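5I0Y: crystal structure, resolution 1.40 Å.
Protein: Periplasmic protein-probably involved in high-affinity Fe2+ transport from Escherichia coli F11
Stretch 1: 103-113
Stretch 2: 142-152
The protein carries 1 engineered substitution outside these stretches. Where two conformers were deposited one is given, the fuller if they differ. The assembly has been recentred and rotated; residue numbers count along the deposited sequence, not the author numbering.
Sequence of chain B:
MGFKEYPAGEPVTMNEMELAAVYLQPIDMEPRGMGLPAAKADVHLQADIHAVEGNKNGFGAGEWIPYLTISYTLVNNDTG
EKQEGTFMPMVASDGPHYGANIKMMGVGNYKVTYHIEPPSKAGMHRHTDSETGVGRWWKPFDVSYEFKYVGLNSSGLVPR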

ATOM      1  N   LYS B 103     -23.378  -3.921   6.007  1.00 14.96           N
ATOM      2  CA  LYS B 103     -24.699  -4.505   6.016  1.00 16.88           C
ATOM      3  C   LYS B 103     -25.357  -4.084   4.717  1.00 16.46           C
ATOM      4  O   LYS B 103     -25.388  -2.901   4.400  1.00 18.98           O
ATOM      5  CB  LYS B 103     -25.489  -4.014   7.232  1.00 19.42           C
ATOM      6  CG  LYS B 103     -26.824  -4.710   7.437  1.00 22.21           C
ATOM      7  CD  LYS B 103     -27.626  -4.062   8.554  1.00 24.92           C
ATOM      8  CE  LYS B 103     -29.100  -4.406   8.421  1.00 26.46           C
ATOM      9  NZ  LYS B 103     -29.680  -3.789   7.191  1.00 28.28           N
ATOM     10  N   MET B 104     -25.836  -5.061   3.958  1.00 15.42           N
ATOM     11  CA  MET B 104     -26.581  -4.789   2.728  1.00 15.59           C
ATOM     12  C   MET B 104     -28.009  -4.325   3.044  1.00 16.29           C
ATOM     13  O   MET B 104     -28.417  -4.265   4.201  1.00 16.54           O
ATOM     14  CB  MET B 104     -26.544  -6.015   1.818  1.00 15.18           C
ATOM     15  CG  MET B 104     -25.156  -6.277   1.227  1.00 14.19           C
ATOM     16  SD  MET B 104     -24.555  -5.008   0.080  1.00 13.91           S
ATOM     17  CE  MET B 104     -25.449  -5.463  -1.401  1.00 15.37           C
ATOM     18  N   MET B 105     -28.759  -4.007   1.995  0.50 15.82           N
ATOM     19  CA  MET B 105     -30.091  -3.443   2.144  0.50 15.61           C
ATOM     20  C   MET B 105     -31.112  -4.319   1.419  0.50 16.10           C
ATOM     21  O   MET B 105     -31.980  -3.827   0.686  0.50 16.39           O
ATOM     22  CB  MET B 105     -30.087  -1.992   1.644  0.50 15.02           C
ATOM     23  CG  MET B 105     -29.004  -1.161   2.321  0.50 14.40           C
ATOM     24  SD  MET B 105     -28.880   0.553   1.790  0.50 13.05           S
ATOM     25  CE  MET B 105     -27.870   0.433   0.317  0.50 13.44           C
ATOM     26  N   GLY B 106     -30.984  -5.628   1.619  1.00 16.70           N
ATOM     27  CA  GLY B 106     -31.897  -6.604   1.028  1.00 17.79           C
ATOM     28  C   GLY B 106     -31.462  -7.120  -0.321  1.00 18.74           C
ATOM     29  O   GLY B 106     -30.621  -6.508  -0.982  1.00 17.47           O
ATOM     30  N   VAL B 107     -32.018  -8.260  -0.722  1.00 20.01           N
ATOM     31  CA  VAL B 107     -31.803  -8.806  -2.060  1.00 21.63           C
ATOM     32  C   VAL B 107     -32.390  -7.836  -3.083  1.00 21.89           C
ATOM     33  O   VAL B 107     -33.435  -7.230  -2.830  1.00 22.36           O
ATOM     34  CB  VAL B 107     -32.388 -10.239  -2.222  1.00 23.65           C
ATOM     35  CG1 VAL B 107     -31.675 -11.209  -1.288  1.00 24.24           C
ATOM     36  CG2 VAL B 107     -33.886 -10.269  -1.952  1.00 24.97           C
ATOM     37  N   GLY B 108     -31.702  -7.655  -4.210  1.00 20.64           N
ATOM     38  CA  GLY B 108     -32.156  -6.725  -5.240  1.00 19.29           C
ATOM     39  C   GLY B 108     -31.093  -6.221  -6.197  1.00 17.50           C
ATOM     40  O   GLY B 108     -29.948  -6.675  -6.171  1.00 17.96           O
ATOM     41  N   ASN B 109     -31.502  -5.286  -7.051  1.00 16.63           N
ATOM     42  CA  ASN B 109     -30.624  -4.622  -7.996  1.00 15.56           C
ATOM     43  C   ASN B 109     -29.937  -3.451  -7.316  1.00 14.78           C
ATOM     44  O   ASN B 109     -30.599  -2.605  -6.708  1.00 15.58           O
ATOM     45  CB  ASN B 109     -31.448  -4.121  -9.179  1.00 16.52           C
ATOM     46  CG  ASN B 109     -32.138  -5.249  -9.907  1.00 18.32           C
ATOM     47  OD1 ASN B 109     -31.486  -6.086 -10.520  1.00 19.96           O
ATOM     48  ND2 ASN B 109     -33.471  -5.290  -9.824  1.00 19.12           N
ATOM     49  N   TYR B 110     -28.612  -3.412  -7.395  1.00 12.73           N
ATOM     50  CA  TYR B 110     -27.830  -2.358  -6.768  1.00 12.60           C
ATOM     51  C   TYR B 110     -26.959  -1.546  -7.729  1.00 12.49           C
ATOM     52  O   TYR B 110     -26.540  -2.038  -8.781  1.00 13.37           O
ATOM     53  CB  TYR B 110     -26.887  -2.990  -5.747  1.00 12.55           C
ATOM     54  CG  TYR B 110     -27.525  -3.324  -4.436  1.00 12.90           C
ATOM     55  CD1 TYR B 110     -27.410  -2.471  -3.349  1.00 12.68           C
ATOM     56  CD2 TYR B 110     -28.215  -4.520  -4.277  1.00 12.94           C
ATOM     57  CE1 TYR B 110     -27.982  -2.784  -2.132  1.00 12.89           C
ATOM     58  CE2 TYR B 110     -28.817  -4.836  -3.069  1.00 13.04           C
ATOM     59  CZ  TYR B 110     -28.680  -3.972  -2.002  1.00 13.24           C
ATOM     60  OH  TYR B 110     -29.252  -4.286  -0.786  1.00 14.72           O
ATOM     61  N   LYS B 111     -26.711  -0.300  -7.336  0.50 12.30           N
ATOM     62  CA  LYS B 111     -25.667   0.528  -7.912  0.50 12.95           C
ATOM     63  C   LYS B 111     -24.652   0.747  -6.801  0.50 12.17           C
ATOM     64  O   LYS B 111     -25.034   0.894  -5.640  0.50 11.52           O
ATOM     65  CB  LYS B 111     -26.227   1.889  -8.342  0.50 13.73           C
ATOM     66  CG  LYS B 111     -25.149   2.944  -8.532  0.50 15.15           C
ATOM     67  CD  LYS B 111     -25.690   4.271  -9.042  0.50 15.63           C
ATOM     68  CE  LYS B 111     -24.620   4.980  -9.861  0.50 16.36           C
ATOM     69  NZ  LYS B 111     -24.688   6.462  -9.818  0.50 17.03           N
ATOM     70  N   VAL B 112     -23.362   0.720  -7.134  1.00 12.08           N
ATOM     71  CA  VAL B 112     -22.345   1.198  -6.201  1.00 11.72           C
ATOM     72  C   VAL B 112     -21.371   2.099  -6.945  1.00 11.26           C
ATOM     73  O   VAL B 112     -20.958   1.792  -8.071  1.00 11.42           O
ATOM     74  CB  VAL B 112     -21.653   0.070  -5.388  1.00 11.68           C
ATOM     75  CG1 VAL B 112     -20.739  -0.814  -6.248  1.00 12.48           C
ATOM     76  CG2 VAL B 112     -20.906   0.647  -4.191  1.00 12.24           C
ATOM     77  N   THR B 113     -21.053   3.218  -6.305  1.00 10.87           N
ATOM     78  CA  THR B 113     -20.062   4.146  -6.821  1.00 10.74           C
ATOM     79  C   THR B 113     -18.902   4.228  -5.832  1.00 10.36           C
ATOM     80  O   THR B 113     -19.107   4.402  -4.637  1.00  9.84           O
ATOM     81  CB  THR B 113     -20.675   5.526  -7.096  1.00 11.07           C
ATOM     82  OG1 THR B 113     -21.714   5.372  -8.071  1.00 12.26           O
ATOM     83  CG2 THR B 113     -19.631   6.528  -7.655  1.00 10.98           C
ATOM     84  N   ASP B 142     -14.828   9.151  -9.865  1.00 12.48           N
ATOM     85  CA  ASP B 142     -15.758   8.092  -9.528  1.00 13.04           C
ATOM     86  C   ASP B 142     -15.723   6.959 -10.540  1.00 13.14           C
ATOM     87  O   ASP B 142     -15.473   7.166 -11.728  1.00 13.90           O
ATOM     88  CB  ASP B 142     -17.197   8.621  -9.525  1.00 14.17           C
ATOM     89  CG  ASP B 142     -17.549   9.440  -8.295  1.00 15.11           C
ATOM     90  OD1 ASP B 142     -16.724   9.591  -7.365  1.00 15.17           O
ATOM     91  OD2 ASP B 142     -18.694   9.925  -8.250  1.00 17.02           O
ATOM     92  N   VAL B 143     -16.025   5.768 -10.051  0.50 13.07           N
ATOM     93  CA  VAL B 143     -16.321   4.641 -10.909  0.50 12.87           C
ATOM     94  C   VAL B 143     -17.567   3.942 -10.383  0.50 12.53           C
ATOM     95  O   VAL B 143     -17.741   3.801  -9.167  0.50 11.97           O
ATOM     96  CB  VAL B 143     -15.124   3.683 -11.007  0.50 13.19           C
ATOM     97  CG1 VAL B 143     -14.606   3.298  -9.628  0.50 13.12           C
ATOM     98  CG2 VAL B 143     -15.515   2.471 -11.809  0.50 12.94           C
ATOM     99  N   SER B 144     -18.462   3.559 -11.294  1.00 12.22           N
ATOM    100  CA  SER B 144     -19.730   2.927 -10.901  1.00 12.26           C
ATOM    101  C   SER B 144     -19.933   1.522 -11.433  1.00 12.40           C
ATOM    102  O   SER B 144     -19.380   1.145 -12.485  1.00 13.23           O
ATOM    103  CB  SER B 144     -20.911   3.782 -11.336  1.00 13.20           C
ATOM    104  OG  SER B 144     -20.901   5.016 -10.645  1.00 14.68           O
ATOM    105  N   TYR B 145     -20.750   0.767 -10.695  1.00 11.84           N
ATOM    106  CA  TYR B 145     -20.983  -0.659 -10.956  1.00 11.91           C
ATOM    107  C   TYR B 145     -22.443  -0.947 -10.715  1.00 12.76           C
ATOM    108  O   TYR B 145     -23.032  -0.374  -9.805  1.00 13.10           O
ATOM    109  CB  TYR B 145     -20.143  -1.528  -9.994  1.00 11.82           C
ATOM    110  CG  TYR B 145     -18.675  -1.211 -10.068  1.00 11.55           C
ATOM    111  CD1 TYR B 145     -17.874  -1.801 -11.041  1.00 11.16           C
ATOM    112  CD2 TYR B 145     -18.095  -0.300  -9.200  1.00 11.06           C
ATOM    113  CE1 TYR B 145     -16.525  -1.493 -11.145  1.00 10.81           C
ATOM    114  CE2 TYR B 145     -16.750   0.001  -9.279  1.00 10.73           C
ATOM    115  CZ  TYR B 145     -15.975  -0.588 -10.259  1.00 10.59           C
ATOM    116  OH  TYR B 145     -14.639  -0.294 -10.352  1.00 11.06           O
ATOM    117  N   GLU B 146     -23.011  -1.842 -11.515  1.00 12.68           N
ATOM    118  CA  GLU B 146     -24.382  -2.312 -11.320  1.00 14.47           C
ATOM    119  C   GLU B 146     -24.361  -3.821 -11.173  1.00 13.87           C
ATOM    120  O   GLU B 146     -23.690  -4.521 -11.914  1.00 14.75           O
ATOM    121  CB  GLU B 146     -25.273  -1.903 -12.492  1.00 15.95           C
ATOM    122  CG  GLU B 146     -25.525  -0.404 -12.581  1.00 19.28           C
ATOM    123  CD  GLU B 146     -26.508   0.001 -13.664  1.00 23.00           C
ATOM    124  OE1 GLU B 146     -26.967  -0.869 -14.429  1.00 25.28           O
ATOM    125  OE2 GLU B 146     -26.820   1.209 -13.746  1.00 25.75           O
ATOM    126  N   PHE B 147     -25.079  -4.322 -10.182  1.00 14.12           N
ATOM    127  CA  PHE B 147     -25.057  -5.743  -9.900  1.00 14.02           C
ATOM    128  C   PHE B 147     -26.338  -6.184  -9.225  1.00 15.10           C
ATOM    129  O   PHE B 147     -27.009  -5.382  -8.577  1.00 15.27           O
ATOM    130  CB  PHE B 147     -23.810  -6.139  -9.062  1.00 13.76           C
ATOM    131  CG  PHE B 147     -23.747  -5.511  -7.687  1.00 13.63           C
ATOM    132  CD1 PHE B 147     -23.969  -6.290  -6.554  1.00 14.30           C
ATOM    133  CD2 PHE B 147     -23.416  -4.167  -7.513  1.00 14.12           C
ATOM    134  CE1 PHE B 147     -23.900  -5.734  -5.284  1.00 14.27           C
ATOM    135  CE2 PHE B 147     -23.343  -3.606  -6.248  1.00 13.72           C
ATOM    136  CZ  PHE B 147     -23.579  -4.392  -5.131  1.00 13.92           C
ATOM    137  N   LYS B 148     -26.645  -7.467  -9.381  1.00 16.30           N
ATOM    138  CA  LYS B 148     -27.749  -8.086  -8.669  1.00 18.76           C
ATOM    139  C   LYS B 148     -27.209  -8.792  -7.429  1.00 19.57           C
ATOM    140  O   LYS B 148     -26.336  -9.658  -7.515  1.00 22.18           O
ATOM    141  CB  LYS B 148     -28.506  -9.046  -9.580  1.00 20.53           C
ATOM    142  CG  LYS B 148     -29.863  -9.445  -9.021  1.00 23.45           C
ATOM    143  CD  LYS B 148     -30.432 -10.643  -9.755  1.00 25.20           C
ATOM    144  CE  LYS B 148     -31.670 -11.173  -9.053  1.00 26.57           C
ATOM    145  NZ  LYS B 148     -31.871 -12.636  -9.248  1.00 26.94           N
ATOM    146  N   TYR B 149     -27.704  -8.387  -6.271  1.00 18.55           N
ATOM    147  CA  TYR B 149     -27.330  -9.008  -5.009  1.00 18.41           C
ATOM    148  C   TYR B 149     -28.435  -9.950  -4.539  1.00 19.04           C
ATOM    149  O   TYR B 149     -29.576  -9.525  -4.359  1.00 19.68           O
ATOM    150  CB  TYR B 149     -27.057  -7.939  -3.941  1.00 17.54           C
ATOM    151  CG  TYR B 149     -26.797  -8.518  -2.576  1.00 17.72           C
ATOM    152  CD1 TYR B 149     -25.631  -9.237  -2.321  1.00 18.09           C
ATOM    153  CD2 TYR B 149     -27.720  -8.360  -1.543  1.00 18.61           C
ATOM    154  CE1 TYR B 149     -25.395  -9.780  -1.072  1.00 18.11           C
ATOM    155  CE2 TYR B 149     -27.489  -8.899  -0.297  1.00 18.57           C
ATOM    156  CZ  TYR B 149     -26.327  -9.604  -0.067  1.00 19.17           C
ATOM    157  OH  TYR B 149     -26.123 -10.139   1.174  1.00 21.55           O
ATOM    158  N   VAL B 150     -28.089 -11.220  -4.340  1.00 19.80           N
ATOM    159  CA  VAL B 150     -29.062 -12.230  -3.911  1.00 21.00           C
ATOM    160  C   VAL B 150     -28.707 -12.819  -2.550  1.00 21.66           C
ATOM    161  O   VAL B 150     -29.490 -13.557  -1.949  1.00 23.90           O
ATOM    162  CB  VAL B 150     -29.256 -13.349  -4.970  1.00 21.09           C
ATOM    163  CG1 VAL B 150     -29.981 -12.807  -6.197  1.00 22.23           C
ATOM    164  CG2 VAL B 150     -27.936 -14.001  -5.359  1.00 22.39           C
ATOM    165  N   GLY B 151     -27.532 -12.444  -2.056  1.00 20.89           N
ATOM    166  CA  GLY B 151     -26.987 -13.020  -0.850  1.00 20.67           C
ATOM    167  C   GLY B 151     -25.861 -13.971  -1.195  1.00 20.40           C
ATOM    168  O   GLY B 151     -25.465 -14.114  -2.364  1.00 20.89           O
ATOM    169  N   LEU B 152     -25.345 -14.631  -0.173  1.00 20.99           N
ATOM    170  CA  LEU B 152     -24.218 -15.535  -0.349  1.00 21.84           C
ATOM    171  C   LEU B 152     -24.661 -16.961  -0.087  1.00 23.16           C
ATOM    172  O   LEU B 152     -25.753 -17.187   0.442  1.00 23.28           O
ATOM    173  CB  LEU B 152     -23.079 -15.148   0.593  1.00 21.72           C
ATOM    174  CG  LEU B 152     -22.509 -13.745   0.375  1.00 22.02           C
ATOM    175  CD1 LEU B 152     -21.631 -13.373   1.556  1.00 21.73           C
ATOM    176  CD2 LEU B 152     -21.731 -13.680  -0.931  1.00 22.29           C
TER

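The contact is a pairing of two neighbouring antiparallel β-strands, 108-113 and 142-149, held by a regular backbone ladder and backed on one face by a cluster of aromatic and aliphatic side chains. The strand axes approach to 4.7 Å and their N-to-C directions differ by 163°, close to ideal antiparallel geometry.

Three hydrogen-bonded pairs make the ladder, each closed by two bonds. Gly-108 N to Tyr-149 O and Tyr-149 N to Gly-108 O are both 2.8 Å; Tyr-110 N to Phe-147 O is 2.8 Å and Phe-147 N to Tyr-110 O is 3.1 Å; Val-112 N to Tyr-145 O is 2.9 Å and Tyr-145 N to Val-112 O is 2.8 Å. Five of the six N-H...O angles lie between 161° and 168°; the bond donated by Tyr-145 N is more bent, at 142°. Between these pairs the strands draw closer: Lys-111 CA and Glu-146 CA are 4.6 Å apart, whereas Tyr-110 CA and Phe-147 CA are 5.4 Å apart. CA-H...O contacts fill the intervals, as between Glu-146 CA and Tyr-110 O at 3.3 Å.

Side chains of the hydrogen-bonded pairs share one face. There Tyr-110 CB sits 3.8 Å from the centroid of the Phe-147 ring, 21° off its normal, a CH-pi contact over the ring face. The two rings are nearly parallel, with planes at 20°, but their centroids are 5.6 Å apart and they barely overlap, so the closest side-chain approach is made by Tyr-110 CB, 3.6 Å from Phe-147 CE2, and not by one ring lying over the other. Val-112 CG1 extends the apolar layer, lying 3.8 Å from Phe-147 CE2 and 3.9 Å from Tyr-145 CB.

Met-104, in the loop before the strand, closes over Tyr-149. Its CE lies 3.8 Å from the centroid of the Tyr-149 ring, again 21° off the normal, and also reaches Phe-147 CE1 at 4.2 Å. With all three chi angles near -60° (m, m, m), the side chain folds compactly. The same loop is tied to the strand by Tyr-110, whose OH donates to Gly-106 O at 2.6 Å and accepts from Met-105 N at 2.8 Å.

The opposite face, bearing Asn-109, Lys-111 and Thr-113 with their partners Lys-148, Glu-146 and Ser-144, is more polar and mostly exposed. Thr-113 OG1 and Ser-144 OG are hydrogen-bonded at 2.7 Å, where the pair's CA atoms are only 4.3 Å apart and both chi1 angles are m.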